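Local coordinates for ankyrin repeat domain-containing protein EMB506, chloroplastic (Arabidopsis thaliana, PDB 6JD6), which takes part in the initial differentiation of the proplastid during embryo development and is required for correct leaf margin development, at residues K245-C253 against D262-M270. Sequence-based numbering, arbitrary orientation.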
ATOM      1  N   LYS A 245      23.701  13.399  -1.152  1.00 36.63           N
ATOM      2  CA  LYS A 245      23.253  13.437   0.240  1.00 38.01           C
ATOM      3  C   LYS A 245      23.630  12.180   1.026  1.00 35.49           C
ATOM      4  O   LYS A 245      23.351  11.062   0.593  1.00 34.87           O
ATOM      5  CB  LYS A 245      21.737  13.610   0.318  1.00 39.92           C
ATOM      6  CG  LYS A 245      21.168  14.770  -0.475  1.00 45.80           C
ATOM      7  CD  LYS A 245      19.646  14.636  -0.519  1.00 51.46           C
ATOM      8  CE  LYS A 245      18.983  15.709  -1.372  1.00 54.14           C
ATOM      9  NZ  LYS A 245      17.510  15.490  -1.421  1.00 52.18           N
ATOM     10  N   LEU A 246      24.249  12.381   2.187  1.00 31.71           N
ATOM     11  CA  LEU A 246      24.466  11.306   3.149  1.00 31.60           C
ATOM     12  C   LEU A 246      23.229  11.171   4.017  1.00 32.33           C
ATOM     13  O   LEU A 246      22.447  12.111   4.128  1.00 32.51           O
ATOM     14  CB  LEU A 246      25.654  11.631   4.051  1.00 31.18           C
ATOM     15  CG  LEU A 246      27.058  11.581   3.450  1.00 32.48           C
ATOM     16  CD1 LEU A 246      28.070  12.177   4.426  1.00 33.36           C
ATOM     17  CD2 LEU A 246      27.425  10.149   3.103  1.00 32.83           C
ATOM     18  N   ALA A 247      23.053  10.010   4.643  1.00 34.03           N
ATOM     19  CA  ALA A 247      22.009   9.856   5.654  1.00 35.17           C
ATOM     20  C   ALA A 247      22.201  10.908   6.747  1.00 33.03           C
ATOM     21  O   ALA A 247      21.236  11.426   7.303  1.00 32.92           O
ATOM     22  CB  ALA A 247      22.034   8.452   6.248  1.00 35.79           C
ATOM     23  N   LEU A 248      23.461  11.231   7.029  1.00 32.28           N
ATOM     24  CA  LEU A 248      23.801  12.293   7.970  1.00 33.65           C
ATOM     25  C   LEU A 248      23.124  13.616   7.611  1.00 32.99           C
ATOM     26  O   LEU A 248      22.628  14.319   8.487  1.00 32.80           O
ATOM     27  CB  LEU A 248      25.315  12.487   8.029  1.00 33.39           C
ATOM     28  CG  LEU A 248      25.810  13.615   8.935  1.00 36.85           C
ATOM     29  CD1 LEU A 248      25.407  13.355  10.383  1.00 39.12           C
ATOM     30  CD2 LEU A 248      27.321  13.780   8.818  1.00 36.66           C
ATOM     31  N   ASP A 249      23.112  13.950   6.322  1.00 32.12           N
ATOM     32  CA  ASP A 249      22.447  15.168   5.858  1.00 34.14           C
ATOM     33  C   ASP A 249      20.947  15.134   6.149  1.00 33.45           C
ATOM     34  O   ASP A 249      20.361  16.144   6.544  1.00 34.01           O
ATOM     35  CB  ASP A 249      22.697  15.380   4.364  1.00 33.82           C
ATOM     36  CG  ASP A 249      24.162  15.605   4.052  1.00 37.56           C
ATOM     37  OD1 ASP A 249      24.807  16.385   4.786  1.00 39.51           O
ATOM     38  OD2 ASP A 249      24.674  14.994   3.088  1.00 38.45           O
ATOM     39  N   LEU A 250      20.332  13.970   5.960  1.00 32.85           N
ATOM     40  CA  LEU A 250      18.903  13.814   6.228  1.00 34.41           C
ATOM     41  C   LEU A 250      18.605  13.933   7.718  1.00 34.43           C
ATOM     42  O   LEU A 250      17.534  14.395   8.112  1.00 32.48           O
ATOM     43  CB  LEU A 250      18.388  12.472   5.701  1.00 35.30           C
ATOM     44  CG  LEU A 250      18.439  12.264   4.187  1.00 38.97           C
ATOM     45  CD1 LEU A 250      17.668  11.023   3.788  1.00 36.19           C
ATOM     46  CD2 LEU A 250      17.898  13.470   3.467  1.00 43.03           C
ATOM     47  N   ALA A 251      19.553  13.507   8.546  1.00 33.30           N
ATOM     48  CA  ALA A 251      19.393  13.609   9.991  1.00 35.00           C
ATOM     49  C   ALA A 251      19.449  15.067  10.430  1.00 35.43           C
ATOM     50  O   ALA A 251      18.643  15.509  11.246  1.00 35.87           O
ATOM     51  CB  ALA A 251      20.464  12.794  10.710  1.00 33.69           C
ATOM     52  N   LEU A 252      20.402  15.807   9.871  1.00 34.38           N
ATOM     53  CA  LEU A 252      20.659  17.190  10.267  1.00 33.75           C
ATOM     54  C   LEU A 252      19.624  18.187   9.749  1.00 34.13           C
ATOM     55  O   LEU A 252      19.358  19.201  10.394  1.00 36.03           O
ATOM     56  CB  LEU A 252      22.035  17.628   9.757  1.00 35.31           C
ATOM     57  CG  LEU A 252      23.289  16.970  10.330  1.00 35.73           C
ATOM     58  CD1 LEU A 252      24.468  17.211   9.395  1.00 36.79           C
ATOM     59  CD2 LEU A 252      23.591  17.527  11.712  1.00 34.37           C
ATOM     60  N   CYS A 253      19.056  17.909   8.582  1.00 32.79           N
ATOM     61  CA  CYS A 253      18.316  18.928   7.838  1.00 35.95           C
ATOM     62  C   CYS A 253      16.978  19.351   8.453  1.00 38.49           C
ATOM     63  O   CYS A 253      16.481  20.437   8.166  1.00 39.66           O
ATOM     64  CB  CYS A 253      18.116  18.494   6.381  1.00 33.33           C
ATOM     65  SG  CYS A 253      16.845  17.245   6.134  1.00 38.55           S
ATOM     66  N   ASP A 262      19.477  12.753  18.076  1.00 40.73           N
ATOM     67  CA  ASP A 262      19.549  11.322  18.348  1.00 43.70           C
ATOM     68  C   ASP A 262      19.972  10.547  17.109  1.00 42.46           C
ATOM     69  O   ASP A 262      20.801   9.640  17.189  1.00 45.84           O
ATOM     70  CB  ASP A 262      18.207  10.789  18.855  1.00 45.23           C
ATOM     71  CG  ASP A 262      17.911  11.219  20.274  1.00 50.82           C
ATOM     72  OD1 ASP A 262      18.856  11.632  20.980  1.00 53.58           O
ATOM     73  OD2 ASP A 262      16.735  11.140  20.686  1.00 52.66           O
ATOM     74  N   LEU A 263      19.397  10.909  15.968  1.00 36.44           N
ATOM     75  CA  LEU A 263      19.735  10.264  14.706  1.00 35.68           C
ATOM     76  C   LEU A 263      21.195  10.519  14.315  1.00 36.87           C
ATOM     77  O   LEU A 263      21.898   9.599  13.886  1.00 37.79           O
ATOM     78  CB  LEU A 263      18.778  10.719  13.601  1.00 33.32           C
ATOM     79  CG  LEU A 263      17.345  10.199  13.770  1.00 34.63           C
ATOM     80  CD1 LEU A 263      16.383  10.941  12.864  1.00 33.90           C
ATOM     81  CD2 LEU A 263      17.275   8.696  13.506  1.00 30.47           C
ATOM     82  N   VAL A 264      21.644  11.761  14.475  1.00 37.66           N
ATOM     83  CA  VAL A 264      23.032  12.124  14.197  1.00 38.95           C
ATOM     84  C   VAL A 264      23.980  11.295  15.060  1.00 42.96           C
ATOM     85  O   VAL A 264      24.996  10.787  14.584  1.00 43.49           O
ATOM     86  CB  VAL A 264      23.284  13.628  14.455  1.00 41.50           C
ATOM     87  CG1 VAL A 264      24.780  13.919  14.598  1.00 42.09           C
ATOM     88  CG2 VAL A 264      22.673  14.465  13.343  1.00 38.45           C
ATOM     89  N   LYS A 265      23.625  11.154  16.330  1.00 44.74           N
ATOM     90  CA  LYS A 265      24.411  10.377  17.277  1.00 47.80           C
ATOM     91  C   LYS A 265      24.554   8.923  16.817  1.00 44.00           C
ATOM     92  O   LYS A 265      25.658   8.388  16.779  1.00 44.62           O
ATOM     93  CB  LYS A 265      23.773  10.465  18.664  1.00 54.73           C
ATOM     94  CG  LYS A 265      24.538   9.782  19.771  1.00 63.86           C
ATOM     95  CD  LYS A 265      24.242  10.441  21.114  1.00 72.19           C
ATOM     96  CE  LYS A 265      22.741  10.556  21.364  1.00 76.53           C
ATOM     97  NZ  LYS A 265      22.442  11.128  22.710  1.00 80.63           N
ATOM     98  N   LEU A 266      23.440   8.298  16.451  1.00 41.99           N
ATOM     99  CA  LEU A 266      23.460   6.950  15.891  1.00 42.36           C
ATOM    100  C   LEU A 266      24.362   6.852  14.661  1.00 42.20           C
ATOM    101  O   LEU A 266      25.091   5.876  14.491  1.00 42.33           O
ATOM    102  CB  LEU A 266      22.046   6.503  15.513  1.00 42.05           C
ATOM    103  CG  LEU A 266      21.103   6.123  16.655  1.00 42.93           C
ATOM    104  CD1 LEU A 266      19.711   5.823  16.119  1.00 38.59           C
ATOM    105  CD2 LEU A 266      21.654   4.930  17.423  1.00 44.51           C
ATOM    106  N   LEU A 267      24.305   7.869  13.806  1.00 38.90           N
ATOM    107  CA  LEU A 267      25.043   7.857  12.550  1.00 37.30           C
ATOM    108  C   LEU A 267      26.532   8.117  12.743  1.00 37.98           C
ATOM    109  O   LEU A 267      27.336   7.806  11.869  1.00 38.13           O
ATOM    110  CB  LEU A 267      24.451   8.880  11.575  1.00 34.35           C
ATOM    111  CG  LEU A 267      23.073   8.535  11.014  1.00 35.65           C
ATOM    112  CD1 LEU A 267      22.421   9.761  10.388  1.00 30.98           C
ATOM    113  CD2 LEU A 267      23.182   7.401   9.998  1.00 36.49           C
ATOM    114  N   LYS A 268      26.899   8.684  13.887  1.00 40.14           N
ATOM    115  CA  LYS A 268      28.299   8.991  14.163  1.00 45.99           C
ATOM    116  C   LYS A 268      28.984   7.899  14.977  1.00 55.59           C
ATOM    117  O   LYS A 268      30.210   7.824  15.015  1.00 60.03           O
ATOM    118  CB  LYS A 268      28.424  10.335  14.882  1.00 43.06           C
ATOM    119  CG  LYS A 268      28.192  11.540  13.983  1.00 42.48           C
ATOM    120  CD  LYS A 268      29.262  11.634  12.900  1.00 41.77           C
ATOM    121  CE  LYS A 268      29.118  12.910  12.084  1.00 40.69           C
ATOM    122  NZ  LYS A 268      30.179  13.041  11.035  1.00 42.76           N
ATOM    123  N   ILE A 269      28.189   7.049  15.618  1.00 59.95           N
ATOM    124  CA  ILE A 269      28.728   6.029  16.514  1.00 65.87           C
ATOM    125  C   ILE A 269      28.535   4.600  15.991  1.00 70.45           C
ATOM    126  O   ILE A 269      29.477   3.809  15.988  1.00 73.24           O
ATOM    127  CB  ILE A 269      28.122   6.163  17.921  1.00 67.64           C
ATOM    128  CG1 ILE A 269      28.495   7.522  18.517  1.00 69.36           C
ATOM    129  CG2 ILE A 269      28.599   5.038  18.821  1.00 70.80           C
ATOM    130  CD1 ILE A 269      27.851   7.803  19.856  1.00 71.48           C
ATOM    131  N   MET A 270      27.321   4.275  15.550  1.00 70.86           N
ATOM    132  CA  MET A 270      27.021   2.937  15.036  1.00 72.45           C
ATOM    133  C   MET A 270      27.575   2.725  13.622  1.00 72.82           C
ATOM    134  O   MET A 270      27.580   3.654  12.810  1.00 68.44           O
ATOM    135  CB  MET A 270      25.508   2.678  15.047  1.00 70.44           C
ATOM    136  CG  MET A 270      24.873   2.705  16.430  1.00 71.96           C
ATOM    137  SD  MET A 270      25.536   1.443  17.536  1.00108.46           S
ATOM    138  CE  MET A 270      24.693   1.854  19.063  1.00112.42           C
TER
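The methyl of Ala251 sits in a pocket made by three side chains of the facing helix: its CB lies 3.6 Å from Leu267 CD1, 3.8 Å from Val264 CG2 and 3.9 Å from Leu263 CB. Helices 247-252 and 260-269 belong to the fifth ankyrin repeat and form its antiparallel pair; the axes of 247-252 and 262-269 run nearly antiparallel (159°), 8.8 Å apart at closest approach, a spacing consistent with the small side chains of Ala247 and Ala251. Leu267 reaches into this tight side with both branches, CD1 over the first turn of the opposite helix, 3.7 Å from the carbonyl oxygen of Ala247, and CD2 beside the Ala247 methyl. Val264 CG2 lies 3.6 Å from Leu252 CD2, the two side chains meeting nearly at a right angle. On the side of the preceding repeat, Ala247 touches Leu215 and Ala251 touches Val219 of helix 214-220, and Leu263 rests on Thr227 of helix 224-232. The other edge is more open, built of the partly exposed Leu248 and Lys268. Here Leu248, with CG anti to the backbone N (chi1 177°), keeps CD1 4.2 Å from Val264 CG2, while Lys268, bent at chi2 (-64°), lays its end across the leucine, CE standing 3.8 Å from Leu248 CD2. The lysine thus lends aliphatic carbon to this open edge, and its ammonium can probably remain hydrated. Since the side chains that meet across the pair do so chiefly through methyl and methylene groups, cohesion probably rests mainly on burial and close fit.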